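Local coordinates for probable GTP-binding protein engB (Pyrococcus horikoshii, PDB 2CXX), which binds guanine nucleotides as a probable magnesium-dependent GTPase of the EngB family and is thought to be needed for normal cell division and septation, at residues R67-D70 with E71-F75; V112-Y115 with Q116-E120. All coordinates share one frame; numbering follows the deposited sequence.

Contact 1 of 2, residues R67-D70 with E71-F75; sequences RIKD and EIVHF
The carboxylate of Glu-71 meets the guanidinium of Arg-67 at a slant, the two planes 58° apart. OE1 and Arg-67 NH1 form a long salt bridge of 3.6 Å, and the same oxygen lies closer to the aliphatic arm, 3.1 Å from Arg-67 CD. OE2 turns the other way, over Ile-68, 3.5 Å from Ile-68 CA. Glu-71 reaches back along the helix: its CG stands anti to the carbonyl carbon (chi1 -74°), which lays it 3.2 Å from Arg-67 O, and the extended chain beyond carries the carboxylate back to Arg-67. The next residue, Ile-72, folds back in the same sense over Ile-68, one turn before it: its CG1 covers Ile-68 O, and its CD1 meets Ile-68 CG2 at 3.9 Å. Four i to i+4 backbone bonds run beneath these side chains, from Glu-71 N to Arg-67 O through His-74 N to Asp-70 O (2.9 Å). The helix thus has an apolar side, where Ile-68 touches Pro-52 and Ile-72 touches Phe-54, and a charged outer side. Arg-67 also lies close to the like-charged Arg-36, a predicted GTP-binding residue, so the carboxylate of Glu-71 probably offsets part of the positive charge gathered there, although the length and slant of the bridge suggest a loose electrostatic pairing.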
ATOM      1  N   ARG A  67      12.650 -11.367  -6.302  1.00 17.39           N
ATOM      2  CA  ARG A  67      13.237 -11.788  -5.028  1.00 18.90           C
ATOM      3  C   ARG A  67      12.703 -10.937  -3.884  1.00 17.62           C
ATOM      4  O   ARG A  67      12.434 -11.430  -2.793  1.00 15.48           O
ATOM      5  CB  ARG A  67      14.762 -11.672  -5.010  1.00 19.97           C
ATOM      6  CG  ARG A  67      15.218 -11.541  -3.567  1.00 24.85           C
ATOM      7  CD  ARG A  67      16.610 -11.944  -3.234  1.00 27.60           C
ATOM      8  NE  ARG A  67      17.612 -11.027  -3.727  1.00 33.26           N
ATOM      9  CZ  ARG A  67      18.723 -10.730  -3.056  1.00 35.25           C
ATOM     10  NH1 ARG A  67      18.960 -11.262  -1.853  1.00 34.63           N
ATOM     11  NH2 ARG A  67      19.622  -9.926  -3.610  1.00 38.32           N
ATOM     12  N   ILE A  68      12.603  -9.651  -4.148  1.00 16.46           N
ATOM     13  CA  ILE A  68      12.078  -8.711  -3.169  1.00 17.12           C
ATOM     14  C   ILE A  68      10.647  -9.081  -2.817  1.00 16.71           C
ATOM     15  O   ILE A  68      10.276  -9.097  -1.635  1.00 16.59           O
ATOM     16  CB  ILE A  68      12.107  -7.294  -3.763  1.00 16.92           C
ATOM     17  CG1 ILE A  68      13.544  -6.821  -3.820  1.00 17.88           C
ATOM     18  CG2 ILE A  68      11.303  -6.304  -2.884  1.00 17.75           C
ATOM     19  CD1 ILE A  68      13.715  -5.418  -4.445  1.00 21.33           C
ATOM     20  N   LYS A  69       9.834  -9.339  -3.839  1.00 16.02           N
ATOM     21  CA  LYS A  69       8.455  -9.708  -3.617  1.00 16.34           C
ATOM     22  C   LYS A  69       8.385 -10.958  -2.733  1.00 17.19           C
ATOM     23  O   LYS A  69       7.548 -11.028  -1.824  1.00 16.63           O
ATOM     24  CB  LYS A  69       7.761  -9.934  -4.951  1.00 18.42           C
ATOM     25  CG  LYS A  69       6.388 -10.526  -4.778  1.00 20.02           C
ATOM     26  CD  LYS A  69       5.925 -11.099  -6.089  1.00 26.26           C
ATOM     27  CE  LYS A  69       4.664 -11.960  -5.965  1.00 27.16           C
ATOM     28  NZ  LYS A  69       4.119 -12.124  -7.346  1.00 28.57           N
ATOM     29  N   ASP A  70       9.274 -11.931  -2.972  1.00 15.41           N
ATOM     30  CA  ASP A  70       9.317 -13.164  -2.163  1.00 17.02           C
ATOM     31  C   ASP A  70       9.659 -12.901  -0.719  1.00 15.24           C
ATOM     32  O   ASP A  70       9.107 -13.533   0.161  1.00 15.42           O
ATOM     33  CB  ASP A  70      10.380 -14.178  -2.668  1.00 18.60           C
ATOM     34  CG  ASP A  70      10.001 -14.816  -4.000  1.00 19.44           C
ATOM     35  OD1 ASP A  70       8.812 -14.773  -4.419  1.00 20.79           O
ATOM     36  OD2 ASP A  70      10.933 -15.366  -4.627  1.00 22.32           O
ATOM     37  N   GLU A  71      10.562 -11.962  -0.503  1.00 15.70           N
ATOM     38  CA  GLU A  71      11.013 -11.584   0.823  1.00 15.15           C
ATOM     39  C   GLU A  71       9.880 -10.926   1.628  1.00 14.50           C
ATOM     40  O   GLU A  71       9.734 -11.208   2.819  1.00 13.92           O
ATOM     41  CB  GLU A  71      12.209 -10.643   0.672  1.00 16.71           C
ATOM     42  CG  GLU A  71      13.453 -11.442   0.230  1.00 19.77           C
ATOM     43  CD  GLU A  71      14.590 -10.578  -0.295  1.00 23.06           C
ATOM     44  OE1 GLU A  71      15.730 -11.088  -0.390  1.00 24.93           O
ATOM     45  OE2 GLU A  71      14.351  -9.400  -0.622  1.00 24.69           O
ATOM     46  N   ILE A  72       9.105 -10.074   0.950  1.00 13.12           N
ATOM     47  CA  ILE A  72       7.955  -9.356   1.539  1.00 12.50           C
ATOM     48  C   ILE A  72       6.913 -10.408   1.895  1.00 13.30           C
ATOM     49  O   ILE A  72       6.348 -10.375   2.986  1.00 13.83           O
ATOM     50  CB  ILE A  72       7.357  -8.305   0.518  1.00 11.14           C
ATOM     51  CG1 ILE A  72       8.383  -7.204   0.285  1.00 12.30           C
ATOM     52  CG2 ILE A  72       5.963  -7.714   1.023  1.00 10.82           C
ATOM     53  CD1 ILE A  72       8.017  -6.265  -0.818  1.00 12.68           C
ATOM     54  N   VAL A  73       6.653 -11.335   0.988  1.00 13.36           N
ATOM     55  CA  VAL A  73       5.668 -12.416   1.208  1.00 13.46           C
ATOM     56  C   VAL A  73       6.069 -13.240   2.418  1.00 14.54           C
ATOM     57  O   VAL A  73       5.246 -13.522   3.309  1.00 13.65           O
ATOM     58  CB  VAL A  73       5.601 -13.346  -0.060  1.00 13.91           C
ATOM     59  CG1 VAL A  73       4.976 -14.671   0.340  1.00 15.25           C
ATOM     60  CG2 VAL A  73       4.770 -12.645  -1.210  1.00 14.66           C
ATOM     61  N   HIS A  74       7.338 -13.615   2.476  1.00 14.97           N
ATOM     62  CA  HIS A  74       7.828 -14.419   3.579  1.00 17.38           C
ATOM     63  C   HIS A  74       7.734 -13.652   4.917  1.00 16.53           C
ATOM     64  O   HIS A  74       7.273 -14.177   5.899  1.00 15.69           O
ATOM     65  CB  HIS A  74       9.261 -14.898   3.287  1.00 22.45           C
ATOM     66  CG  HIS A  74       9.733 -15.968   4.231  1.00 28.05           C
ATOM     67  ND1 HIS A  74       9.039 -17.142   4.417  1.00 30.44           N
ATOM     68  CD2 HIS A  74      10.743 -15.985   5.141  1.00 31.09           C
ATOM     69  CE1 HIS A  74       9.590 -17.832   5.404  1.00 32.10           C
ATOM     70  NE2 HIS A  74      10.625 -17.153   5.860  1.00 30.66           N
ATOM     71  N   PHE A  75       8.133 -12.399   4.931  1.00 12.84           N
ATOM     72  CA  PHE A  75       8.012 -11.631   6.162  1.00 12.53           C
ATOM     73  C   PHE A  75       6.542 -11.547   6.610  1.00 11.02           C
ATOM     74  O   PHE A  75       6.182 -11.841   7.777  1.00 11.95           O
ATOM     75  CB  PHE A  75       8.536 -10.216   5.933  1.00 13.60           C
ATOM     76  CG  PHE A  75       8.519  -9.381   7.167  1.00 13.84           C
ATOM     77  CD1 PHE A  75       9.647  -9.341   8.003  1.00 15.01           C
ATOM     78  CD2 PHE A  75       7.358  -8.676   7.524  1.00 15.11           C
ATOM     79  CE1 PHE A  75       9.620  -8.614   9.172  1.00 14.27           C
ATOM     80  CE2 PHE A  75       7.321  -7.940   8.699  1.00 14.07           C
ATOM     81  CZ  PHE A  75       8.453  -7.912   9.530  1.00 11.49           C
TER

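Contact 2 of 2, residues V112-Y115 with Q116-E120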
ATOM      1  N   VAL A 112      -3.700  -6.176  -7.365  1.00 11.20           N
ATOM      2  CA  VAL A 112      -4.790  -7.119  -7.174  1.00 11.47           C
ATOM      3  C   VAL A 112      -4.217  -8.359  -6.458  1.00  9.90           C
ATOM      4  O   VAL A 112      -4.781  -8.846  -5.491  1.00 11.78           O
ATOM      5  CB  VAL A 112      -5.314  -7.533  -8.525  1.00 10.90           C
ATOM      6  CG1 VAL A 112      -6.230  -8.769  -8.387  1.00 10.95           C
ATOM      7  CG2 VAL A 112      -6.025  -6.366  -9.195  1.00  9.89           C
ATOM      8  N   GLU A 113      -3.093  -8.836  -6.944  1.00 10.76           N
ATOM      9  CA  GLU A 113      -2.452  -9.997  -6.373  1.00  9.55           C
ATOM     10  C   GLU A 113      -2.155  -9.753  -4.915  1.00 10.26           C
ATOM     11  O   GLU A 113      -2.454 -10.606  -4.053  1.00  9.35           O
ATOM     12  CB  GLU A 113      -1.140 -10.324  -7.109  1.00 10.80           C
ATOM     13  CG  GLU A 113      -0.568 -11.625  -6.615  1.00 15.83           C
ATOM     14  CD  GLU A 113       0.828 -11.943  -7.154  1.00 21.94           C
ATOM     15  OE1 GLU A 113       1.347 -13.052  -6.862  1.00 24.80           O
ATOM     16  OE2 GLU A 113       1.427 -11.078  -7.841  1.00 27.79           O
ATOM     17  N   PHE A 114      -1.608  -8.577  -4.601  1.00  9.35           N
ATOM     18  CA  PHE A 114      -1.246  -8.314  -3.207  1.00 10.27           C
ATOM     19  C   PHE A 114      -2.418  -8.113  -2.249  1.00 10.28           C
ATOM     20  O   PHE A 114      -2.402  -8.632  -1.126  1.00  7.95           O
ATOM     21  CB  PHE A 114      -0.304  -7.107  -3.106  1.00 11.24           C
ATOM     22  CG  PHE A 114       0.361  -7.006  -1.785  1.00 12.23           C
ATOM     23  CD1 PHE A 114       1.284  -7.941  -1.390  1.00 14.08           C
ATOM     24  CD2 PHE A 114       0.016  -5.981  -0.921  1.00 12.88           C
ATOM     25  CE1 PHE A 114       1.863  -7.836  -0.096  1.00 14.69           C
ATOM     26  CE2 PHE A 114       0.582  -5.862   0.361  1.00 13.96           C
ATOM     27  CZ  PHE A 114       1.508  -6.809   0.761  1.00 13.52           C
ATOM     28  N   TYR A 115      -3.422  -7.382  -2.661  1.00  7.79           N
ATOM     29  CA  TYR A 115      -4.581  -7.213  -1.794  1.00  9.87           C
ATOM     30  C   TYR A 115      -5.221  -8.594  -1.549  1.00  9.92           C
ATOM     31  O   TYR A 115      -5.630  -8.946  -0.421  1.00  8.70           O
ATOM     32  CB  TYR A 115      -5.610  -6.274  -2.446  1.00  9.70           C
ATOM     33  CG  TYR A 115      -6.786  -5.976  -1.559  1.00  9.16           C
ATOM     34  CD1 TYR A 115      -7.871  -6.824  -1.533  1.00 11.30           C
ATOM     35  CD2 TYR A 115      -6.765  -4.890  -0.688  1.00 12.25           C
ATOM     36  CE1 TYR A 115      -8.943  -6.634  -0.636  1.00 11.51           C
ATOM     37  CE2 TYR A 115      -7.837  -4.663   0.210  1.00 13.64           C
ATOM     38  CZ  TYR A 115      -8.915  -5.558   0.214  1.00 14.11           C
ATOM     39  OH  TYR A 115     -10.015  -5.379   1.009  1.00 15.61           O
ATOM     40  N   GLN A 116      -5.265  -9.432  -2.576  1.00 10.10           N
ATOM     41  CA  GLN A 116      -5.893 -10.728  -2.362  1.00 10.69           C
ATOM     42  C   GLN A 116      -5.039 -11.618  -1.507  1.00  9.82           C
ATOM     43  O   GLN A 116      -5.582 -12.430  -0.715  1.00 11.77           O
ATOM     44  CB  GLN A 116      -6.239 -11.394  -3.690  1.00 10.84           C
ATOM     45  CG  GLN A 116      -7.365 -10.629  -4.400  1.00 12.56           C
ATOM     46  CD  GLN A 116      -7.766 -11.235  -5.751  1.00 15.39           C
ATOM     47  OE1 GLN A 116      -7.279 -12.301  -6.127  1.00 16.96           O
ATOM     48  NE2 GLN A 116      -8.681 -10.571  -6.465  1.00 13.57           N
ATOM     49  N   PHE A 117      -3.721 -11.413  -1.565  1.00 10.92           N
ATOM     50  CA  PHE A 117      -2.822 -12.188  -0.728  1.00  9.84           C
ATOM     51  C   PHE A 117      -3.081 -11.805   0.753  1.00 11.00           C
ATOM     52  O   PHE A 117      -3.207 -12.689   1.628  1.00  9.46           O
ATOM     53  CB  PHE A 117      -1.369 -11.913  -1.156  1.00 11.37           C
ATOM     54  CG  PHE A 117      -0.323 -12.272  -0.111  1.00 10.00           C
ATOM     55  CD1 PHE A 117       0.014 -13.623   0.159  1.00 10.51           C
ATOM     56  CD2 PHE A 117       0.347 -11.269   0.581  1.00 10.06           C
ATOM     57  CE1 PHE A 117       1.002 -13.942   1.099  1.00 11.46           C
ATOM     58  CE2 PHE A 117       1.320 -11.557   1.506  1.00  9.81           C
ATOM     59  CZ  PHE A 117       1.677 -12.893   1.784  1.00  9.07           C
ATOM     60  N   LEU A 118      -3.165 -10.514   1.042  1.00  8.92           N
ATOM     61  CA  LEU A 118      -3.419 -10.108   2.423  1.00  9.10           C
ATOM     62  C   LEU A 118      -4.738 -10.694   2.930  1.00 10.07           C
ATOM     63  O   LEU A 118      -4.868 -11.003   4.140  1.00 10.51           O
ATOM     64  CB  LEU A 118      -3.472  -8.584   2.542  1.00  6.79           C
ATOM     65  CG  LEU A 118      -2.101  -7.907   2.242  1.00  6.23           C
ATOM     66  CD1 LEU A 118      -2.239  -6.406   2.146  1.00  9.78           C
ATOM     67  CD2 LEU A 118      -1.075  -8.254   3.374  1.00  9.55           C
ATOM     68  N   ARG A 119      -5.714 -10.839   2.030  1.00  8.99           N
ATOM     69  CA  ARG A 119      -7.024 -11.385   2.456  1.00  9.80           C
ATOM     70  C   ARG A 119      -6.884 -12.855   2.816  1.00 10.02           C
ATOM     71  O   ARG A 119      -7.483 -13.295   3.796  1.00 11.06           O
ATOM     72  CB  ARG A 119      -8.083 -11.173   1.353  1.00 11.65           C
ATOM     73  CG  ARG A 119      -9.550 -11.715   1.704  1.00 14.26           C
ATOM     74  CD  ARG A 119     -10.223 -10.798   2.750  1.00 17.47           C
ATOM     75  NE  ARG A 119     -11.348 -11.450   3.454  1.00 20.42           N
ATOM     76  CZ  ARG A 119     -12.619 -11.104   3.316  1.00 21.14           C
ATOM     77  NH1 ARG A 119     -12.943 -10.127   2.472  1.00 22.31           N
ATOM     78  NH2 ARG A 119     -13.552 -11.665   4.103  1.00 19.59           N
ATOM     79  N   GLU A 120      -6.076 -13.601   2.081  1.00 11.54           N
ATOM     80  CA  GLU A 120      -5.813 -15.016   2.420  1.00 11.53           C
ATOM     81  C   GLU A 120      -5.152 -15.104   3.766  1.00 13.27           C
ATOM     82  O   GLU A 120      -5.293 -16.103   4.432  1.00 13.00           O
ATOM     83  CB  GLU A 120      -4.873 -15.711   1.417  1.00 12.33           C
ATOM     84  CG  GLU A 120      -5.502 -15.987   0.072  1.00 16.56           C
ATOM     85  CD  GLU A 120      -4.584 -16.753  -0.851  1.00 16.91           C
ATOM     86  OE1 GLU A 120      -3.577 -17.330  -0.358  1.00 19.52           O
ATOM     87  OE2 GLU A 120      -4.882 -16.776  -2.073  1.00 16.63           O
TER
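Phe-114 lays one face of its ring against Leu-118, one helical turn further on. Leu-118 CG stands over that face, 4.2 Å from the ring centroid and 25° off the normal, in a CH-pi contact displaced toward the rim. The two methyls spread along the far end of the ring: CD1 presses on Phe-114 CE2 at 3.4 Å, a tight approach, while CD2 faces Phe-114 CZ at 3.9 Å. Leu-118 can fold back in this way because its CG is anti to the carbonyl carbon (chi1 -66°). Phe-114 CE1 also meets Phe-117 CD2 at 3.8 Å; these rings are inclined by 37° with centroids 5.8 Å apart, an oblique pair. An alanine in place of Phe-114 removes the ring that Leu-118 and Phe-117 share, and would probably leave a gap on the inner side of the helix and free the leucine methyls to turn. On another flank, Gln-116 runs alongside Val-112, pointing the same way, with the amide NE2 3.6 Å from Val-112 CG1 in a plain van der Waals contact. The backbone beneath is regular alpha helix; four bonds link the two segments, among them Leu-118 N to Phe-114 O at 3.0 Å. Helix 110-120 packs against the central sheet of the G domain: Phe-114 and Tyr-115 touch Leu-88 on strand 85-91, and Tyr-115 and Leu-118 reach Thr-125 on strand 125-130. The ring of Tyr-115 also meets that of Phe-149 at the end of helix 138-149, while Phe-117 turns to the neighbouring helix 62-79, touching Val-73 and Ile-76.

How the contacts relate
From the N terminus, the chain first reaches contact 1, within helix 62-79, then passes through strand 85-91 and helix 94-104 before contact 2, within helix 110-120. Each contact joins successive turns of one helix and closes no long loop; the two follow in series, neither nested nor crossed. The centres of contact 1 and contact 2 are about 14 Å apart, yet the helices touch directly. Lys-69 NZ forms a salt bridge with Glu-113 OE2 at 2.9 Å, and, further into the interface, Ile-72 CG2 packs on Phe-114 CE1 at 4.3 Å. Further along, Phe-117 CZ lies 3.9 Å from Val-73 O. A charged pair and largely apolar packing thereby join the two helices of the G domain.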